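Local coordinates for protein amidase, hydantoinase/carbamoylase family (Burkholderia ambifaria, PDB 5TP4) that probably hydrolyses N-carbamoyl-L-amino acids, as a zinc-dependent amidase of the peptidase M20 family, at residues N208-Q219 with Y355-G363; I15-L24 with A396-T405. All coordinates share one frame; numbering follows the deposited sequence. Where two conformers were deposited one is given.

Contact 1 (N208-Q219 with Y355-G363); sequences NGTTIGIVTGGQ and YTNERIVSG. With EDO (1,2-ethanediol), chain T.
Glu358 OE2 is gripped by two side-chain donors from 208-219, one on each lone pair. Asn208 ND2 meets its syn lone pair at 3.1 Å, with amide and carboxylate planes only 13° apart; Thr210 OG1 takes the anti lone pair of Glu358 OE2 at a short 2.5 Å. A water donates to Glu358 OE1 and accepts, weakly, from Asn208 ND2. Next to this site Thr356 OG1 works in both directions, donating to Gly209 O at 3.0 Å and accepting from Thr211 N at 2.9 Å. Its chi1 of 59° sets the hydroxyl within reach of Gly209 O and Thr211 N. Gly209, with positive phi, ends helix 204-208 in a Schellman motif. Beyond the turn, strands 212-218 and 357-362 pair in parallel within the large mixed sheet of the M20-family fold: Ile212, Ile214 and Thr216 donate their N-H to Thr356, Glu358 and Ile360 carbonyls, and Glu358 and Ile360 donate back. Gly213, bonded to Phe381 of strand 377-382 on the other side, lets Ile360 CG2 settle 3.7 Å from its CA. Later Ser362 N donates to Gly217 O (2.8 Å). A water accepts from Gln219 N and donates to Gln219 OE1 and Ser362 O; Gln219 also bonds Arg296 and Gly236 O of the second subunit. The backbone bonds thus fix the parallel register of these two strands, while the donors around Glu358 probably keep its carboxylate ionised.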
# COMPACT_ATOMS: atom_id res chain seq x y z
N ASN B 208 3.64 -31.42 -10.92
CA ASN B 208 3.23 -32.81 -10.81
C ASN B 208 3.81 -33.71 -11.90
O ASN B 208 3.56 -34.92 -11.87
CB ASN B 208 1.70 -32.91 -10.85
CG ASN B 208 1.07 -32.46 -9.57
OD1 ASN B 208 1.72 -32.50 -8.52
ND2 ASN B 208 -0.18 -32.02 -9.62
N GLY B 209 4.53 -33.16 -12.86
CA GLY B 209 4.92 -33.99 -13.99
C GLY B 209 3.75 -34.43 -14.83
O GLY B 209 3.80 -35.49 -15.46
N THR B 210 2.68 -33.64 -14.87
CA THR B 210 1.51 -33.99 -15.66
C THR B 210 1.63 -33.34 -17.03
O THR B 210 1.81 -32.12 -17.12
CB THR B 210 0.23 -33.50 -14.99
OG1 THR B 210 0.21 -33.91 -13.62
CG2 THR B 210 -0.95 -34.07 -15.70
N THR B 211 1.53 -34.15 -18.08
CA THR B 211 1.64 -33.63 -19.43
C THR B 211 0.37 -32.93 -19.90
O THR B 211 0.44 -31.88 -20.55
CB THR B 211 1.99 -34.76 -20.39
OG1 THR B 211 3.25 -35.31 -19.99
CG2 THR B 211 2.12 -34.24 -21.83
N ILE B 212 -0.80 -33.48 -19.58
CA ILE B 212 -2.08 -33.03 -20.13
C ILE B 212 -2.98 -32.54 -19.00
O ILE B 212 -3.37 -33.32 -18.13
CB ILE B 212 -2.79 -34.14 -20.92
CG1 ILE B 212 -1.87 -34.68 -22.03
CG2 ILE B 212 -4.15 -33.58 -21.50
CD1 ILE B 212 -1.49 -33.60 -23.11
N GLY B 213 -3.35 -31.26 -19.05
CA GLY B 213 -4.40 -30.77 -18.17
C GLY B 213 -5.73 -30.91 -18.88
O GLY B 213 -5.94 -30.31 -19.93
N ILE B 214 -6.62 -31.73 -18.33
CA ILE B 214 -7.98 -31.91 -18.84
C ILE B 214 -8.81 -30.79 -18.23
O ILE B 214 -9.22 -30.87 -17.07
CB ILE B 214 -8.54 -33.29 -18.49
CG1 ILE B 214 -7.69 -34.41 -19.09
CG2 ILE B 214 -10.00 -33.44 -19.00
CD1 ILE B 214 -7.82 -35.73 -18.33
N VAL B 215 -9.05 -29.71 -18.97
CA VAL B 215 -9.57 -28.50 -18.34
C VAL B 215 -11.07 -28.64 -18.15
O VAL B 215 -11.80 -28.96 -19.09
CB VAL B 215 -9.22 -27.24 -19.17
CG1 VAL B 215 -9.58 -26.03 -18.37
CG2 VAL B 215 -7.73 -27.19 -19.50
N THR B 216 -11.54 -28.35 -16.93
CA THR B 216 -12.94 -28.60 -16.63
C THR B 216 -13.84 -27.38 -16.82
O THR B 216 -15.06 -27.55 -16.98
CB THR B 216 -13.08 -29.15 -15.20
OG1 THR B 216 -12.58 -28.21 -14.25
CG2 THR B 216 -12.26 -30.40 -15.05
N GLY B 217 -13.28 -26.19 -16.83
CA GLY B 217 -14.07 -24.97 -16.87
C GLY B 217 -13.28 -23.85 -16.23
O GLY B 217 -12.11 -23.99 -15.91
N GLY B 218 -13.97 -22.73 -16.05
CA GLY B 218 -13.41 -21.57 -15.38
C GLY B 218 -14.08 -21.37 -14.03
O GLY B 218 -15.15 -21.93 -13.77
N GLN B 219 -13.43 -20.59 -13.17
CA GLN B 219 -13.85 -20.38 -11.79
C GLN B 219 -14.97 -19.36 -11.69
O GLN B 219 -15.13 -18.49 -12.54
CB GLN B 219 -12.67 -19.84 -10.97
CG GLN B 219 -11.55 -20.84 -10.81
CD GLN B 219 -10.23 -20.15 -10.61
OE1 GLN B 219 -9.94 -19.13 -11.24
NE2 GLN B 219 -9.41 -20.73 -9.73
N TYR B 355 -0.44 -40.62 -21.88
CA TYR B 355 0.14 -39.41 -21.31
C TYR B 355 -0.39 -39.19 -19.89
O TYR B 355 -1.55 -39.48 -19.60
CB TYR B 355 -0.21 -38.20 -22.15
CG TYR B 355 0.31 -38.22 -23.56
CD1 TYR B 355 1.48 -38.90 -23.91
CD2 TYR B 355 -0.38 -37.52 -24.55
CE1 TYR B 355 1.95 -38.86 -25.23
CE2 TYR B 355 0.07 -37.49 -25.87
CZ TYR B 355 1.22 -38.16 -26.20
OH TYR B 355 1.66 -38.12 -27.51
N THR B 356 0.49 -38.73 -18.99
CA THR B 356 0.01 -38.37 -17.66
C THR B 356 -0.99 -37.23 -17.79
O THR B 356 -0.86 -36.37 -18.67
CB THR B 356 1.18 -38.00 -16.74
OG1 THR B 356 1.91 -36.90 -17.29
CG2 THR B 356 2.11 -39.16 -16.65
N ASN B 357 -2.02 -37.26 -16.96
CA ASN B 357 -3.13 -36.34 -17.16
C ASN B 357 -3.82 -36.08 -15.83
O ASN B 357 -3.86 -36.95 -14.95
CB ASN B 357 -4.14 -36.90 -18.20
CG ASN B 357 -4.78 -38.20 -17.75
OD1 ASN B 357 -5.83 -38.18 -17.11
ND2 ASN B 357 -4.16 -39.34 -18.08
N GLU B 358 -4.40 -34.89 -15.69
CA GLU B 358 -5.24 -34.63 -14.53
C GLU B 358 -6.28 -33.58 -14.88
O GLU B 358 -6.05 -32.71 -15.74
CB GLU B 358 -4.44 -34.19 -13.30
CG GLU B 358 -3.78 -32.81 -13.37
CD GLU B 358 -2.84 -32.56 -12.17
OE1 GLU B 358 -3.33 -32.14 -11.10
OE2 GLU B 358 -1.62 -32.82 -12.29
N ARG B 359 -7.43 -33.67 -14.22
CA ARG B 359 -8.44 -32.63 -14.33
C ARG B 359 -7.96 -31.37 -13.62
O ARG B 359 -7.35 -31.44 -12.55
CB ARG B 359 -9.77 -33.11 -13.75
CG ARG B 359 -10.44 -34.16 -14.60
CD ARG B 359 -11.68 -34.72 -13.94
NE ARG B 359 -12.79 -33.77 -13.84
CZ ARG B 359 -13.69 -33.55 -14.80
NH1 ARG B 359 -13.61 -34.19 -15.96
NH2 ARG B 359 -14.67 -32.68 -14.60
N ILE B 360 -8.21 -30.21 -14.24
CA ILE B 360 -7.70 -28.94 -13.71
C ILE B 360 -8.65 -27.83 -14.13
O ILE B 360 -9.25 -27.89 -15.20
CB ILE B 360 -6.27 -28.71 -14.24
CG1 ILE B 360 -5.65 -27.43 -13.67
CG2 ILE B 360 -6.27 -28.62 -15.78
CD1 ILE B 360 -4.10 -27.43 -13.81
N VAL B 361 -8.83 -26.83 -13.28
CA VAL B 361 -9.68 -25.70 -13.65
C VAL B 361 -8.81 -24.66 -14.35
O VAL B 361 -7.61 -24.53 -14.06
CB VAL B 361 -10.39 -25.14 -12.40
CG1 VAL B 361 -9.42 -24.38 -11.49
CG2 VAL B 361 -11.59 -24.28 -12.79
N SER B 362 -9.39 -23.91 -15.29
CA SER B 362 -8.67 -22.78 -15.87
C SER B 362 -8.69 -21.61 -14.89
O SER B 362 -9.77 -21.08 -14.56
CB SER B 362 -9.27 -22.37 -17.21
OG SER B 362 -8.55 -21.24 -17.70
N GLY B 363 -7.51 -21.22 -14.39
CA GLY B 363 -7.48 -20.14 -13.43
C GLY B 363 -7.49 -18.76 -14.03
O GLY B 363 -7.57 -17.78 -13.28
C1 EDO T . -14.55 -17.78 -15.68
O1 EDO T . -15.37 -18.88 -15.26
C2 EDO T . -14.98 -16.51 -14.96
O2 EDO T . -16.33 -16.16 -15.32
O HOH W 1 -2.88 -31.66 -8.18
O HOH W 2 3.03 -37.97 -20.18
O HOH W 3 -11.07 -18.99 -13.87

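Contact 2 (I15-L24 with A396-T405); sequences IDGARLWRSL and ALPDDVTRGT. With EDO (1,2-ethanediol), chain V.
Leu20 and Val401 meet where two helices, 17-24 and 398-405, pack across each other at 112°, their axes 9.2 Å apart, on the flank of the zinc-binding part of the M20 fold. The tight part is apolar. Leu20 CD2 lies 3.6 Å from Val401 CG1 and also runs tip to tip into Thr405, whose hydroxyl is already spent on Val401 O in its own helix and is bonded to Tyr106 as well. Leu24 slides past Val401 in the opposite direction. Ile15, ahead of the helix, lays CG1 by Thr402 CG2 and sets CD1 3.7 Å from Thr405 CB, so its branched side chain reaches two consecutive turns of 398-405. Glycine suits position 17 because a beta carbon on Gly17 would collide with Thr402 OG1, which sits 3.3 Å from Gly17 CA.

The other margin is wetter and more exposed. No direct hydrogen bond joins the segments; instead a water donates to both Gly17 O and Pro398 O, bridging the first turns. An ethanediol, probably from the crystallisation liquor, covers one face of Trp21 and donates to Trp21 O. Trp21 itself is closely packed: with CG anti to the backbone N (chi1 -176°), its indole is carried over to Pro398, and Ala396 O lies in the ring plane, 3.5 Å from Trp21 CH2. Proline suits the first turn of helix 398-405, since the N-H it lacks would have no helical carbonyl partner there. On the face opposite the ethanediol, Pro398 CG makes a CH-pi contact, 3.6 Å from the centroid of the six-membered ring of Trp21 and just 8° off its normal.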
# COMPACT_ATOMS: atom_id res chain seq x y z
N ILE B 15 1.24 -35.73 -34.53
CA ILE B 15 1.69 -34.57 -35.31
C ILE B 15 3.19 -34.61 -35.59
O ILE B 15 3.92 -35.51 -35.14
CB ILE B 15 1.34 -33.26 -34.60
CG1 ILE B 15 2.16 -33.16 -33.29
CG2 ILE B 15 -0.19 -33.20 -34.36
CD1 ILE B 15 2.51 -31.71 -32.93
N ASP B 16 3.66 -33.60 -36.33
CA ASP B 16 5.08 -33.37 -36.55
C ASP B 16 5.51 -32.34 -35.51
O ASP B 16 5.34 -31.14 -35.70
CB ASP B 16 5.33 -32.88 -37.98
CG ASP B 16 6.81 -32.76 -38.31
OD1 ASP B 16 7.65 -32.56 -37.39
OD2 ASP B 16 7.12 -32.85 -39.50
N GLY B 17 6.06 -32.82 -34.40
CA GLY B 17 6.30 -31.92 -33.28
C GLY B 17 7.39 -30.91 -33.59
O GLY B 17 7.29 -29.75 -33.19
N ALA B 18 8.42 -31.33 -34.34
CA ALA B 18 9.47 -30.39 -34.73
C ALA B 18 8.94 -29.29 -35.65
O ALA B 18 9.37 -28.13 -35.57
CB ALA B 18 10.60 -31.16 -35.42
N ARG B 19 8.02 -29.65 -36.55
CA ARG B 19 7.44 -28.66 -37.46
C ARG B 19 6.64 -27.63 -36.68
O ARG B 19 6.75 -26.43 -36.94
CB ARG B 19 6.56 -29.36 -38.51
CG ARG B 19 5.96 -28.40 -39.57
CD ARG B 19 5.30 -29.22 -40.68
NE ARG B 19 4.23 -30.08 -40.14
CZ ARG B 19 3.71 -31.11 -40.81
NH1 ARG B 19 4.14 -31.40 -42.04
NH2 ARG B 19 2.74 -31.85 -40.25
N LEU B 20 5.89 -28.08 -35.68
CA LEU B 20 5.13 -27.14 -34.84
C LEU B 20 6.08 -26.25 -34.03
O LEU B 20 5.85 -25.04 -33.93
CB LEU B 20 4.18 -27.93 -33.93
CG LEU B 20 3.43 -27.16 -32.82
CD1 LEU B 20 2.69 -25.93 -33.34
CD2 LEU B 20 2.45 -28.05 -32.11
N TRP B 21 7.16 -26.82 -33.49
CA TRP B 21 8.11 -26.03 -32.71
C TRP B 21 8.75 -24.95 -33.58
O TRP B 21 8.91 -23.81 -33.14
CB TRP B 21 9.17 -26.96 -32.09
CG TRP B 21 10.14 -26.26 -31.19
CD1 TRP B 21 11.40 -25.82 -31.51
CD2 TRP B 21 9.94 -25.93 -29.81
NE1 TRP B 21 11.99 -25.24 -30.41
CE2 TRP B 21 11.10 -25.28 -29.36
CE3 TRP B 21 8.86 -26.09 -28.92
CZ2 TRP B 21 11.25 -24.84 -28.04
CZ3 TRP B 21 9.00 -25.63 -27.61
CH2 TRP B 21 10.19 -25.01 -27.19
N ARG B 22 9.09 -25.29 -34.83
CA ARG B 22 9.63 -24.31 -35.76
C ARG B 22 8.62 -23.22 -36.08
O ARG B 22 8.99 -22.04 -36.20
CB ARG B 22 10.09 -25.01 -37.04
N SER B 23 7.34 -23.57 -36.21
CA SER B 23 6.35 -22.52 -36.49
C SER B 23 6.23 -21.56 -35.31
O SER B 23 6.06 -20.35 -35.49
CB SER B 23 4.98 -23.13 -36.84
OG SER B 23 4.33 -23.69 -35.71
N LEU B 24 6.34 -22.09 -34.10
CA LEU B 24 6.34 -21.24 -32.92
C LEU B 24 7.57 -20.34 -32.89
O LEU B 24 7.47 -19.17 -32.53
CB LEU B 24 6.30 -22.12 -31.67
CG LEU B 24 4.88 -22.62 -31.43
CD1 LEU B 24 4.91 -23.84 -30.53
CD2 LEU B 24 4.04 -21.49 -30.81
N ALA B 396 7.53 -23.31 -22.49
CA ALA B 396 6.99 -24.66 -22.53
C ALA B 396 8.03 -25.54 -23.21
O ALA B 396 8.84 -25.06 -24.00
CB ALA B 396 5.67 -24.76 -23.30
N LEU B 397 8.01 -26.80 -22.86
CA LEU B 397 9.01 -27.73 -23.40
C LEU B 397 8.53 -28.33 -24.71
O LEU B 397 7.33 -28.53 -24.91
CB LEU B 397 9.27 -28.86 -22.40
CG LEU B 397 9.88 -28.50 -21.06
CD1 LEU B 397 9.92 -29.73 -20.16
CD2 LEU B 397 11.25 -27.93 -21.29
N PRO B 398 9.45 -28.66 -25.62
CA PRO B 398 9.02 -29.16 -26.94
C PRO B 398 8.18 -30.41 -26.87
O PRO B 398 7.18 -30.50 -27.60
CB PRO B 398 10.35 -29.41 -27.68
CG PRO B 398 11.35 -28.48 -27.00
CD PRO B 398 10.91 -28.42 -25.55
N ASP B 399 8.53 -31.38 -26.02
CA ASP B 399 7.70 -32.57 -25.95
C ASP B 399 6.33 -32.31 -25.34
O ASP B 399 5.38 -33.04 -25.63
CB ASP B 399 8.45 -33.67 -25.18
CG ASP B 399 9.63 -34.24 -25.94
OD1 ASP B 399 9.83 -33.90 -27.13
OD2 ASP B 399 10.36 -35.03 -25.33
N ASP B 400 6.17 -31.29 -24.49
CA ASP B 400 4.84 -30.99 -23.97
C ASP B 400 3.99 -30.32 -25.05
O ASP B 400 2.80 -30.63 -25.20
CB ASP B 400 4.95 -30.08 -22.75
CG ASP B 400 5.59 -30.78 -21.57
OD1 ASP B 400 5.49 -32.03 -21.50
OD2 ASP B 400 6.17 -30.09 -20.71
N VAL B 401 4.62 -29.42 -25.82
CA VAL B 401 3.95 -28.83 -26.97
C VAL B 401 3.47 -29.92 -27.91
O VAL B 401 2.32 -29.94 -28.36
CB VAL B 401 4.92 -27.85 -27.68
CG1 VAL B 401 4.45 -27.56 -29.10
CG2 VAL B 401 5.09 -26.57 -26.85
N THR B 402 4.35 -30.86 -28.22
CA THR B 402 3.97 -31.94 -29.13
C THR B 402 2.82 -32.77 -28.55
O THR B 402 1.82 -33.02 -29.23
CB THR B 402 5.17 -32.83 -29.42
OG1 THR B 402 6.21 -32.04 -30.00
CG2 THR B 402 4.77 -33.97 -30.40
N ARG B 403 2.97 -33.24 -27.31
CA ARG B 403 1.97 -34.17 -26.78
C ARG B 403 0.61 -33.50 -26.56
O ARG B 403 -0.43 -34.11 -26.83
CB ARG B 403 2.49 -34.81 -25.50
CG ARG B 403 3.65 -35.80 -25.79
CD ARG B 403 4.23 -36.41 -24.57
NE ARG B 403 4.97 -35.42 -23.80
CZ ARG B 403 5.69 -35.69 -22.72
NH1 ARG B 403 5.77 -36.94 -22.27
NH2 ARG B 403 6.32 -34.70 -22.09
N GLY B 404 0.59 -32.24 -26.12
CA GLY B 404 -0.68 -31.53 -26.04
C GLY B 404 -1.37 -31.45 -27.39
O GLY B 404 -2.61 -31.55 -27.48
N THR B 405 -0.60 -31.25 -28.47
CA THR B 405 -1.19 -31.17 -29.80
C THR B 405 -1.64 -32.54 -30.31
O THR B 405 -2.65 -32.63 -31.03
CB THR B 405 -0.22 -30.51 -30.76
OG1 THR B 405 0.28 -29.32 -30.15
CG2 THR B 405 -0.89 -30.11 -32.08
C1 EDO V . 9.02 -20.75 -29.13
O1 EDO V . 10.21 -20.26 -28.49
C2 EDO V . 9.16 -22.24 -29.43
O2 EDO V . 9.99 -22.43 -30.58
O HOH W 4 7.57 -29.46 -30.30

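How the contacts relate
Starting at the N terminus, 15-24 opens the longer loop, which closes only when the chain returns at 396-405 after 371 intervening residues. Contact 1 nests wholly inside it: 208-219 leaves for 135 residues, among them helices 246-262 and 300-321, before 355-363 comes back alongside. Contact 2 therefore fastens the N-terminal helix to the late helix 398-416, whereas contact 1 joins two strands of the large mixed sheet. Their centres lie about 18 Å apart, yet they touch: Tyr355 CZ is 3.4 Å from Arg403 CG, and Ile212 CD1 lies 3.7 Å from Gly404 CA. Helix 398-416, packed against both, thus joins the sheet of contact 1 to helix 17-28.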